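Local coordinates for putative sugar binding protein (Bacteroides vulgatus ATCC 8482, PDB 3KEZ) that probably binds sugars or other nutrients at the outer membrane as a member of the SusD family, and holds a calcium ion, at residues 24-29 with 89-94; 126-131 with 206-211; 232-237 with 241-246. All coordinates share one frame; numbering follows the deposited sequence.

Interaction 1 (24-29 with 89-94); sequences EFTLNG and IQNCNL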
loop_
_atom_site.group_PDB
_atom_site.type_symbol
_atom_site.label_atom_id
_atom_site.label_comp_id
_atom_site.label_asym_id
_atom_site.label_seq_id
_atom_site.Cartn_x
_atom_site.Cartn_y
_atom_site.Cartn_z
ATOM N N GLU A 24 -18.558 6.589 -15.012
ATOM C CA GLU A 24 -17.176 6.810 -15.437
ATOM C C GLU A 24 -16.669 8.141 -14.876
ATOM O O GLU A 24 -15.541 8.240 -14.412
ATOM C CB GLU A 24 -17.046 6.780 -16.962
ATOM C CG GLU A 24 -15.611 6.634 -17.409
ATOM N N PHE A 25 -17.526 9.151 -14.900
ATOM C CA PHE A 25 -17.216 10.458 -14.326
ATOM C C PHE A 25 -16.959 10.376 -12.834
ATOM O O PHE A 25 -16.013 10.976 -12.315
ATOM C CB PHE A 25 -18.387 11.423 -14.574
ATOM C CG PHE A 25 -18.174 12.779 -13.965
ATOM C CD1 PHE A 25 -17.409 13.735 -14.625
ATOM C CD2 PHE A 25 -18.712 13.091 -12.728
ATOM C CE1 PHE A 25 -17.206 14.980 -14.071
ATOM C CE2 PHE A 25 -18.494 14.329 -12.155
ATOM C CZ PHE A 25 -17.742 15.278 -12.837
ATOM N N THR A 26 -17.786 9.608 -12.136
ATOM C CA THR A 26 -17.607 9.443 -10.711
ATOM C C THR A 26 -16.277 8.721 -10.443
ATOM O O THR A 26 -15.548 9.137 -9.552
ATOM C CB THR A 26 -18.795 8.711 -10.061
ATOM O OG1 THR A 26 -20.012 9.379 -10.417
ATOM C CG2 THR A 26 -18.674 8.688 -8.523
ATOM N N LEU A 27 -15.945 7.682 -11.228
ATOM C CA LEU A 27 -14.666 6.962 -11.021
ATOM C C LEU A 27 -13.476 7.897 -11.264
ATOM O O LEU A 27 -12.518 7.878 -10.511
ATOM C CB LEU A 27 -14.527 5.669 -11.855
ATOM C CG LEU A 27 -15.142 4.420 -11.214
ATOM C CD1 LEU A 27 -15.342 3.247 -12.257
ATOM C CD2 LEU A 27 -14.337 4.022 -9.924
ATOM N N ASN A 28 -13.565 8.719 -12.295
ATOM C CA ASN A 28 -12.496 9.648 -12.584
ATOM C C ASN A 28 -12.241 10.572 -11.404
ATOM O O ASN A 28 -11.087 10.805 -11.052
ATOM C CB ASN A 28 -12.802 10.460 -13.851
ATOM C CG ASN A 28 -12.846 9.599 -15.111
ATOM O OD1 ASN A 28 -12.213 8.555 -15.184
ATOM N ND2 ASN A 28 -13.597 10.045 -16.111
ATOM N N GLY A 29 -13.310 11.076 -10.788
ATOM C CA GLY A 29 -13.184 11.854 -9.562
ATOM C C GLY A 29 -12.493 11.081 -8.452
ATOM O O GLY A 29 -11.642 11.630 -7.747
ATOM N N ILE A 89 -14.691 6.317 -0.359
ATOM C CA ILE A 89 -15.793 5.366 -0.050
ATOM C C ILE A 89 -17.189 5.947 -0.385
ATOM O O ILE A 89 -18.022 5.267 -0.971
ATOM C CB ILE A 89 -15.758 4.902 1.473
ATOM C CG1 ILE A 89 -14.485 4.079 1.736
ATOM C CG2 ILE A 89 -17.087 4.209 1.825
ATOM C CD1 ILE A 89 -14.164 3.749 3.264
ATOM N N GLN A 90 -17.450 7.195 -0.023
ATOM C CA GLN A 90 -18.766 7.796 -0.368
ATOM C C GLN A 90 -19.046 7.754 -1.870
ATOM O O GLN A 90 -20.151 7.449 -2.279
ATOM C CB GLN A 90 -18.884 9.253 0.099
ATOM C CG GLN A 90 -19.192 9.458 1.535
ATOM C CD GLN A 90 -20.585 9.008 1.911
ATOM O OE1 GLN A 90 -21.580 9.658 1.571
ATOM N NE2 GLN A 90 -20.665 7.907 2.625
ATOM N N ASN A 91 -18.044 8.066 -2.701
ATOM C CA ASN A 91 -18.249 8.030 -4.165
ATOM C C ASN A 91 -18.341 6.619 -4.748
ATOM O O ASN A 91 -19.040 6.383 -5.772
ATOM C CB ASN A 91 -17.182 8.894 -4.854
ATOM C CG ASN A 91 -17.453 10.387 -4.651
ATOM O OD1 ASN A 91 -18.370 10.930 -5.243
ATOM N ND2 ASN A 91 -16.705 11.021 -3.760
ATOM N N CYS A 92 -17.644 5.672 -4.117
ATOM C CA CYS A 92 -17.824 4.271 -4.454
ATOM C C CYS A 92 -19.258 3.845 -4.168
ATOM O O CYS A 92 -19.862 3.197 -4.985
ATOM C CB CYS A 92 -16.878 3.369 -3.673
ATOM S SG CYS A 92 -15.104 3.542 -4.131
ATOM N N ASN A 93 -19.778 4.201 -2.985
ATOM C CA ASN A 93 -21.181 3.966 -2.610
ATOM C C ASN A 93 -22.159 4.572 -3.578
ATOM O O ASN A 93 -23.129 3.920 -3.963
ATOM C CB ASN A 93 -21.462 4.504 -1.199
ATOM C CG ASN A 93 -20.668 3.757 -0.134
ATOM O OD1 ASN A 93 -20.090 2.700 -0.426
ATOM N ND2 ASN A 93 -20.637 4.282 1.092
ATOM N N LEU A 94 -21.894 5.813 -3.991
ATOM C CA LEU A 94 -22.712 6.462 -5.020
ATOM C C LEU A 94 -22.803 5.578 -6.252
ATOM O O LEU A 94 -23.911 5.338 -6.772
ATOM C CB LEU A 94 -22.156 7.839 -5.396
ATOM C CG LEU A 94 -22.932 8.614 -6.471
ATOM C CD1 LEU A 94 -24.380 8.920 -6.031
ATOM C CD2 LEU A 94 -22.199 9.894 -6.843
#

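Interaction 2 (126-131 with 206-211); sequences ALFDLT and YLYKGE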
loop_
_atom_site.group_PDB
_atom_site.type_symbol
_atom_site.label_atom_id
_atom_site.label_comp_id
_atom_site.label_asym_id
_atom_site.label_seq_id
_atom_site.Cartn_x
_atom_site.Cartn_y
_atom_site.Cartn_z
ATOM N N ALA A 126 -9.896 1.121 0.327
ATOM C CA ALA A 126 -9.986 2.308 1.195
ATOM C C ALA A 126 -10.359 1.902 2.629
ATOM O O ALA A 126 -9.787 2.436 3.600
ATOM C CB ALA A 126 -10.983 3.329 0.627
ATOM N N LEU A 127 -11.307 0.966 2.774
ATOM C CA LEU A 127 -11.697 0.521 4.108
ATOM C C LEU A 127 -10.542 -0.282 4.747
ATOM O O LEU A 127 -10.302 -0.156 5.942
ATOM C CB LEU A 127 -13.007 -0.278 4.115
ATOM C CG LEU A 127 -13.549 -0.823 5.471
ATOM C CD1 LEU A 127 -13.687 0.301 6.464
ATOM C CD2 LEU A 127 -14.895 -1.551 5.228
ATOM N N PHE A 128 -9.794 -1.043 3.951
ATOM C CA PHE A 128 -8.599 -1.749 4.469
ATOM C C PHE A 128 -7.580 -0.743 5.026
ATOM O O PHE A 128 -7.067 -0.921 6.141
ATOM C CB PHE A 128 -7.985 -2.649 3.393
ATOM C CG PHE A 128 -6.733 -3.382 3.829
ATOM C CD1 PHE A 128 -6.756 -4.286 4.871
ATOM C CD2 PHE A 128 -5.525 -3.205 3.140
ATOM C CE1 PHE A 128 -5.605 -5.006 5.219
ATOM C CE2 PHE A 128 -4.398 -3.886 3.502
ATOM C CZ PHE A 128 -4.435 -4.804 4.511
ATOM N N ASP A 129 -7.323 0.339 4.290
ATOM C CA ASP A 129 -6.393 1.341 4.780
ATOM C C ASP A 129 -6.900 2.003 6.057
ATOM O O ASP A 129 -6.135 2.193 7.005
ATOM C CB ASP A 129 -6.028 2.369 3.685
ATOM C CG ASP A 129 -4.841 1.937 2.861
ATOM O OD1 ASP A 129 -3.866 1.492 3.497
ATOM O OD2 ASP A 129 -4.875 2.003 1.596
ATOM N N LEU A 130 -8.182 2.346 6.117
ATOM C CA LEU A 130 -8.708 2.932 7.346
ATOM C C LEU A 130 -8.530 1.922 8.497
ATOM O O LEU A 130 -8.157 2.289 9.586
ATOM C CB LEU A 130 -10.188 3.345 7.225
ATOM C CG LEU A 130 -10.550 4.639 6.477
ATOM C CD1 LEU A 130 -12.036 4.637 6.117
ATOM C CD2 LEU A 130 -10.228 5.854 7.315
ATOM N N THR A 131 -8.774 0.655 8.235
ATOM C CA THR A 131 -8.770 -0.340 9.304
ATOM C C THR A 131 -7.364 -0.589 9.828
ATOM O O THR A 131 -7.158 -0.684 11.020
ATOM C CB THR A 131 -9.450 -1.636 8.799
ATOM O OG1 THR A 131 -10.801 -1.341 8.412
ATOM C CG2 THR A 131 -9.459 -2.738 9.896
ATOM N N TYR A 206 -6.046 -11.251 2.999
ATOM C CA TYR A 206 -6.091 -12.585 3.601
ATOM C C TYR A 206 -4.893 -12.902 4.495
ATOM O O TYR A 206 -5.044 -13.596 5.522
ATOM C CB TYR A 206 -6.270 -13.653 2.520
ATOM C CG TYR A 206 -7.678 -13.763 1.891
ATOM C CD1 TYR A 206 -8.814 -13.901 2.688
ATOM C CD2 TYR A 206 -7.835 -13.912 0.517
ATOM C CE1 TYR A 206 -10.058 -14.076 2.144
ATOM C CE2 TYR A 206 -9.116 -14.121 -0.056
ATOM C CZ TYR A 206 -10.197 -14.206 0.775
ATOM O OH TYR A 206 -11.421 -14.405 0.279
ATOM N N LEU A 207 -3.689 -12.465 4.114
ATOM C CA LEU A 207 -2.498 -12.714 4.979
ATOM C C LEU A 207 -2.682 -12.016 6.294
ATOM O O LEU A 207 -2.439 -12.595 7.371
ATOM C CB LEU A 207 -1.197 -12.216 4.314
ATOM C CG LEU A 207 -0.711 -12.939 3.075
ATOM C CD1 LEU A 207 0.470 -12.238 2.421
ATOM C CD2 LEU A 207 -0.384 -14.363 3.487
ATOM N N TYR A 208 -3.103 -10.763 6.244
ATOM C CA TYR A 208 -3.317 -9.982 7.514
ATOM C C TYR A 208 -4.321 -10.624 8.442
ATOM O O TYR A 208 -4.208 -10.508 9.656
ATOM C CB TYR A 208 -3.842 -8.563 7.242
ATOM C CG TYR A 208 -2.837 -7.514 6.841
ATOM C CD1 TYR A 208 -1.966 -7.720 5.798
ATOM C CD2 TYR A 208 -2.776 -6.301 7.496
ATOM C CE1 TYR A 208 -1.080 -6.760 5.415
ATOM C CE2 TYR A 208 -1.867 -5.319 7.109
ATOM C CZ TYR A 208 -1.041 -5.546 6.058
ATOM O OH TYR A 208 -0.156 -4.574 5.625
ATOM N N LYS A 209 -5.335 -11.255 7.866
ATOM C CA LYS A 209 -6.329 -12.003 8.622
ATOM C C LYS A 209 -5.902 -13.406 9.020
ATOM O O LYS A 209 -6.596 -14.044 9.757
ATOM C CB LYS A 209 -7.657 -12.046 7.832
ATOM C CG LYS A 209 -8.852 -12.478 8.595
ATOM C CD LYS A 209 -10.082 -12.385 7.753
ATOM C CE LYS A 209 -11.299 -12.808 8.532
ATOM N NZ LYS A 209 -11.601 -14.175 8.243
ATOM N N GLY A 210 -4.765 -13.894 8.540
ATOM C CA GLY A 210 -4.370 -15.273 8.820
ATOM C C GLY A 210 -5.105 -16.325 8.026
ATOM O O GLY A 210 -5.117 -17.488 8.426
ATOM N N GLU A 211 -5.731 -15.933 6.916
ATOM C CA GLU A 211 -6.428 -16.894 6.028
ATOM C C GLU A 211 -5.484 -17.326 4.903
ATOM O O GLU A 211 -5.627 -16.911 3.758
ATOM C CB GLU A 211 -7.732 -16.275 5.497
ATOM C CG GLU A 211 -8.686 -16.015 6.688
ATOM C CD GLU A 211 -10.163 -16.051 6.372
ATOM O OE1 GLU A 211 -10.609 -15.581 5.303
ATOM O OE2 GLU A 211 -10.900 -16.535 7.255
#

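Interaction 3 (232-237 with 241-246); sequences ALWTNE and TAWGND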
loop_
_atom_site.group_PDB
_atom_site.type_symbol
_atom_site.label_atom_id
_atom_site.label_comp_id
_atom_site.label_asym_id
_atom_site.label_seq_id
_atom_site.Cartn_x
_atom_site.Cartn_y
_atom_site.Cartn_z
ATOM N N ALA A 232 5.057 -9.047 -16.414
ATOM C CA ALA A 232 6.155 -9.905 -16.059
ATOM C C ALA A 232 6.977 -9.128 -15.057
ATOM O O ALA A 232 7.048 -7.896 -15.117
ATOM C CB ALA A 232 6.975 -10.315 -17.319
ATOM N N LEU A 233 7.557 -9.841 -14.104
ATOM C CA LEU A 233 8.516 -9.259 -13.189
ATOM C C LEU A 233 9.604 -8.557 -14.002
ATOM O O LEU A 233 10.109 -9.089 -15.014
ATOM C CB LEU A 233 9.153 -10.341 -12.300
ATOM C CG LEU A 233 8.313 -11.068 -11.229
ATOM C CD1 LEU A 233 9.204 -12.142 -10.505
ATOM C CD2 LEU A 233 7.716 -10.102 -10.269
ATOM N N TRP A 234 9.941 -7.351 -13.575
ATOM C CA TRP A 234 11.071 -6.618 -14.170
ATOM C C TRP A 234 12.337 -7.455 -14.070
ATOM O O TRP A 234 12.663 -7.957 -12.994
ATOM C CB TRP A 234 11.284 -5.279 -13.441
ATOM C CG TRP A 234 10.243 -4.237 -13.740
ATOM C CD1 TRP A 234 9.624 -3.998 -14.947
ATOM C CD2 TRP A 234 9.726 -3.281 -12.837
ATOM N NE1 TRP A 234 8.726 -2.953 -14.820
ATOM C CE2 TRP A 234 8.767 -2.509 -13.530
ATOM C CE3 TRP A 234 9.943 -3.015 -11.479
ATOM C CZ2 TRP A 234 8.069 -1.494 -12.923
ATOM C CZ3 TRP A 234 9.248 -2.009 -10.902
ATOM C CH2 TRP A 234 8.329 -1.256 -11.615
ATOM N N THR A 235 13.060 -7.606 -15.176
ATOM C CA THR A 235 14.314 -8.354 -15.150
ATOM C C THR A 235 15.357 -7.666 -14.256
ATOM O O THR A 235 15.243 -6.478 -13.914
ATOM C CB THR A 235 14.923 -8.513 -16.541
ATOM O OG1 THR A 235 15.334 -7.226 -17.009
ATOM C CG2 THR A 235 13.911 -9.131 -17.540
ATOM N N ASN A 236 16.372 -8.420 -13.876
ATOM C CA ASN A 236 17.522 -7.853 -13.158
ATOM C C ASN A 236 18.086 -6.641 -13.913
ATOM O O ASN A 236 18.359 -5.609 -13.330
ATOM C CB ASN A 236 18.570 -8.949 -12.989
ATOM C CG ASN A 236 19.811 -8.483 -12.314
ATOM O OD1 ASN A 236 20.782 -8.115 -12.993
ATOM N ND2 ASN A 236 19.833 -8.533 -10.978
ATOM N N GLU A 237 18.213 -6.766 -15.231
ATOM C CA GLU A 237 18.672 -5.654 -16.080
ATOM C C GLU A 237 17.748 -4.421 -16.123
ATOM O O GLU A 237 18.222 -3.289 -16.122
ATOM C CB GLU A 237 18.905 -6.164 -17.502
ATOM C CG GLU A 237 19.609 -5.161 -18.379
ATOM C CD GLU A 237 20.034 -5.738 -19.698
ATOM O OE1 GLU A 237 20.185 -6.983 -19.792
ATOM O OE2 GLU A 237 20.243 -4.937 -20.641
ATOM N N THR A 241 15.940 1.005 -13.686
ATOM C CA THR A 241 15.277 2.117 -14.382
ATOM C C THR A 241 13.809 1.896 -14.757
ATOM O O THR A 241 13.168 2.822 -15.276
ATOM C CB THR A 241 16.034 2.535 -15.680
ATOM O OG1 THR A 241 16.014 1.450 -16.613
ATOM C CG2 THR A 241 17.472 2.958 -15.369
ATOM N N ALA A 242 13.279 0.698 -14.490
ATOM C CA ALA A 242 11.950 0.311 -14.975
ATOM C C ALA A 242 10.867 1.210 -14.334
ATOM O O ALA A 242 9.810 1.464 -14.923
ATOM C CB ALA A 242 11.669 -1.176 -14.643
ATOM N N TRP A 243 11.174 1.675 -13.128
ATOM C CA TRP A 243 10.336 2.581 -12.353
ATOM C C TRP A 243 9.964 3.883 -13.082
ATOM O O TRP A 243 8.950 4.497 -12.753
ATOM C CB TRP A 243 11.063 2.966 -11.060
ATOM C CG TRP A 243 11.529 1.793 -10.296
ATOM C CD1 TRP A 243 12.724 1.141 -10.437
ATOM C CD2 TRP A 243 10.798 1.082 -9.294
ATOM N NE1 TRP A 243 12.777 0.057 -9.582
ATOM C CE2 TRP A 243 11.610 0.010 -8.866
ATOM C CE3 TRP A 243 9.533 1.253 -8.707
ATOM C CZ2 TRP A 243 11.199 -0.891 -7.891
ATOM C CZ3 TRP A 243 9.139 0.365 -7.737
ATOM C CH2 TRP A 243 9.971 -0.696 -7.337
ATOM N N GLY A 244 10.791 4.328 -14.033
ATOM C CA GLY A 244 10.502 5.553 -14.816
ATOM C C GLY A 244 9.889 5.316 -16.189
ATOM O O GLY A 244 9.560 6.291 -16.900
ATOM N N ASN A 245 9.750 4.042 -16.582
ATOM C CA ASN A 245 9.047 3.675 -17.828
ATOM C C ASN A 245 7.602 4.170 -17.778
ATOM O O ASN A 245 7.054 4.381 -16.693
ATOM C CB ASN A 245 8.985 2.148 -18.030
ATOM C CG ASN A 245 10.353 1.517 -18.215
ATOM O OD1 ASN A 245 11.296 2.202 -18.583
ATOM N ND2 ASN A 245 10.467 0.211 -17.930
ATOM N N ASP A 246 6.974 4.264 -18.940
ATOM C CA ASP A 246 5.552 4.529 -19.004
ATOM C C ASP A 246 4.969 3.259 -19.632
ATOM O O ASP A 246 5.132 3.003 -20.826
ATOM C CB ASP A 246 5.286 5.798 -19.822
ATOM C CG ASP A 246 4.150 6.671 -19.244
ATOM O OD1 ASP A 246 3.484 6.305 -18.223
ATOM O OD2 ASP A 246 3.912 7.734 -19.853
HETATM O O HOH W 1 7.593 -1.095 -16.919
HETATM O O HOH W 2 17.934 -0.344 -15.828
#

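Interaction 1 (24-29 with 89-94)
Thr26 of helix 20-34 touches Asn91 and Leu94 of helix 80-96, and its methyl group does all the touching. The contact is van der Waals in kind. CG2 of Thr26 lies 3.6 Å from the backbone O of Asn91. It is also 4.0 Å from the CB of Asn91, and equally far from its OD1. The threonine and asparagine side chains meet at a slant, methyl against the flank of the amide-bearing chain. The next turn of helix 80-96 adds a second apolar touch, with CD2 of Leu94 4.1 Å from CG2 of Thr26. The CG of Leu94 is anti to the backbone N (chi1 180°), which carries its branch out toward helix 20-34. The backbones come close where these groups meet. The CA atoms of Thr26 and Asn91 are 6.7 Å apart.

The polar ends of Thr26 and Asn91 bond within their own helices, and no hydrogen bond crosses the contact. Thr26 OG1 bonds to the backbone O of Asp22, one turn earlier. With the hydroxyl turned back along its own helix, CG2 sits anti to the backbone N (chi1 to OG1 -53°) and faces the partner. Asn91 does much the same, its ND2 bonding to the O of Ser87.

Thr26 also packs on Ile17 and Ile95. Leu27 and Cys92 turn to helix 109-134, where they meet Leu115 and Ile122. Asn93 is tied to Arg123 of that helix and to the backbone O of Val151.

The two segments run in roughly opposite directions. This pairing of helix 20-34 with helix 80-96 is consistent with the TPR-like helical part of a SusD-family protein.

Interaction 2 (126-131 with 206-211)
Phe128 of helix 109-134 and Tyr208 of helix 195-209 make this contact between them. The two helices keep their distance here. Their nearest CA atoms, those of Phe128 and Tyr208, are 10.2 Å apart, and the rings fill the interval.

Segment 206-211 starts with Tyr206 and Leu207, which serve other neighbours. Both pack on Ala215 of helix 212-229.

Tyr208 offers a ring face to Phe128. The pair is a T-shaped, edge-to-face stack, with planes at 72° and centroids 4.9 Å apart. Phe128 CZ points at the middle of the tyrosine ring and stands 3.6 Å above its plane. The closest approach is 3.7 Å, from Phe128 CZ to Tyr208 CE2. Phe128 reaches across because its CG is anti to the backbone N (chi1 178°). The phenol OH of Tyr208 is hydrogen-bonded to Arg132 NH1, which helps fix the ring. Arg132 belongs to helix 109-134, so this bond ties the phenol to that helix. Its salt bridge with Asp129 probably helps hold the guanidinium in place. Tyr170 of helix 166-183 packs on both rings. The contact thus joins three helices in the buried interior, in keeping with the TPR-like helical fold of the SusD family.

Lys209 extends its chain alongside Glu211, with NZ in a salt bridge 2.7 Å from Glu211 OE2. Gly210 closes helix 195-209 in a Schellman motif. Its positive phi (76°) suits glycine. Gly210 N bonds to Leu207 O, and Glu211 N to Tyr206 O. Glu211 then takes the N-cap position of helix 212-229.

Interaction 3 (232-237 with 241-246)
One indole, that of Trp234, meets two consecutive residues in two different ways. Its face takes the methyl of Ala242, and its edge is driven against the face of Trp243. The methyl lies almost straight above the five-membered ring as a CH-pi contact. The model places it closer than a C-H would normally sit, so the exact spacing is doubtful.

The tryptophans form an edge-to-face pair. Their six-membered rings are 4.8 Å apart between centroids, with planes at 61°. Trp234 CZ3 leads, 3.6 Å above the Trp243 ring plane and over its centre. Its nearest atom there is Trp243 CE2, 3.7 Å away. Trp243 turns its face there with CG anti to the carbonyl carbon (chi1 -52°). It also stacks edge-to-face with Tyr239. These residues lie where the loop after helix 212-229 doubles back on itself through helix 239-242, and a type I beta turn runs from Ala242 to Asn245. The calcium site lies farther off. The side chain of Trp243 is about 8 Å from that of the calcium-binding Asn331 and about 11 Å from the ion. Asn245 O bonds to NE2 of Gln322, another residue of that site.

Water 1 accepts from Trp234 NE1 at 3.0 Å and, weakly, from Asn245 ND2. With an alanine here in place of the indole, the Ala242 methyl and the Trp243 face would probably lose their aromatic partner, and the water its stronger donor. Water 2 bridges Glu237 O, to which it donates at 3.0 Å, and Thr241 OG1, 2.7 Å away. Glu254 holds the backbone N of Trp234, and Arg367 its O.

How the interactions relate
From the N terminus the three contacts come in series, and none nests in or crosses another. Interaction 1 closes first, bringing helix 80-96 back to helix 20-34 over 59 intervening residues. Interaction 2 closes a longer excursion of 74 residues, from helix 109-134 to helix 195-209. The first two are joined directly, since Ile89 of helix 80-96 packs on Ala126 and Leu130 of helix 109-134. Together they make a continuous run of packed helices. Interaction 3 closes a short loop of three residues and folds the loop after helix 212-229 against the end of helix 239-242. It touches neither of the others and lies across the chain's centre from interaction 2, near the calcium site.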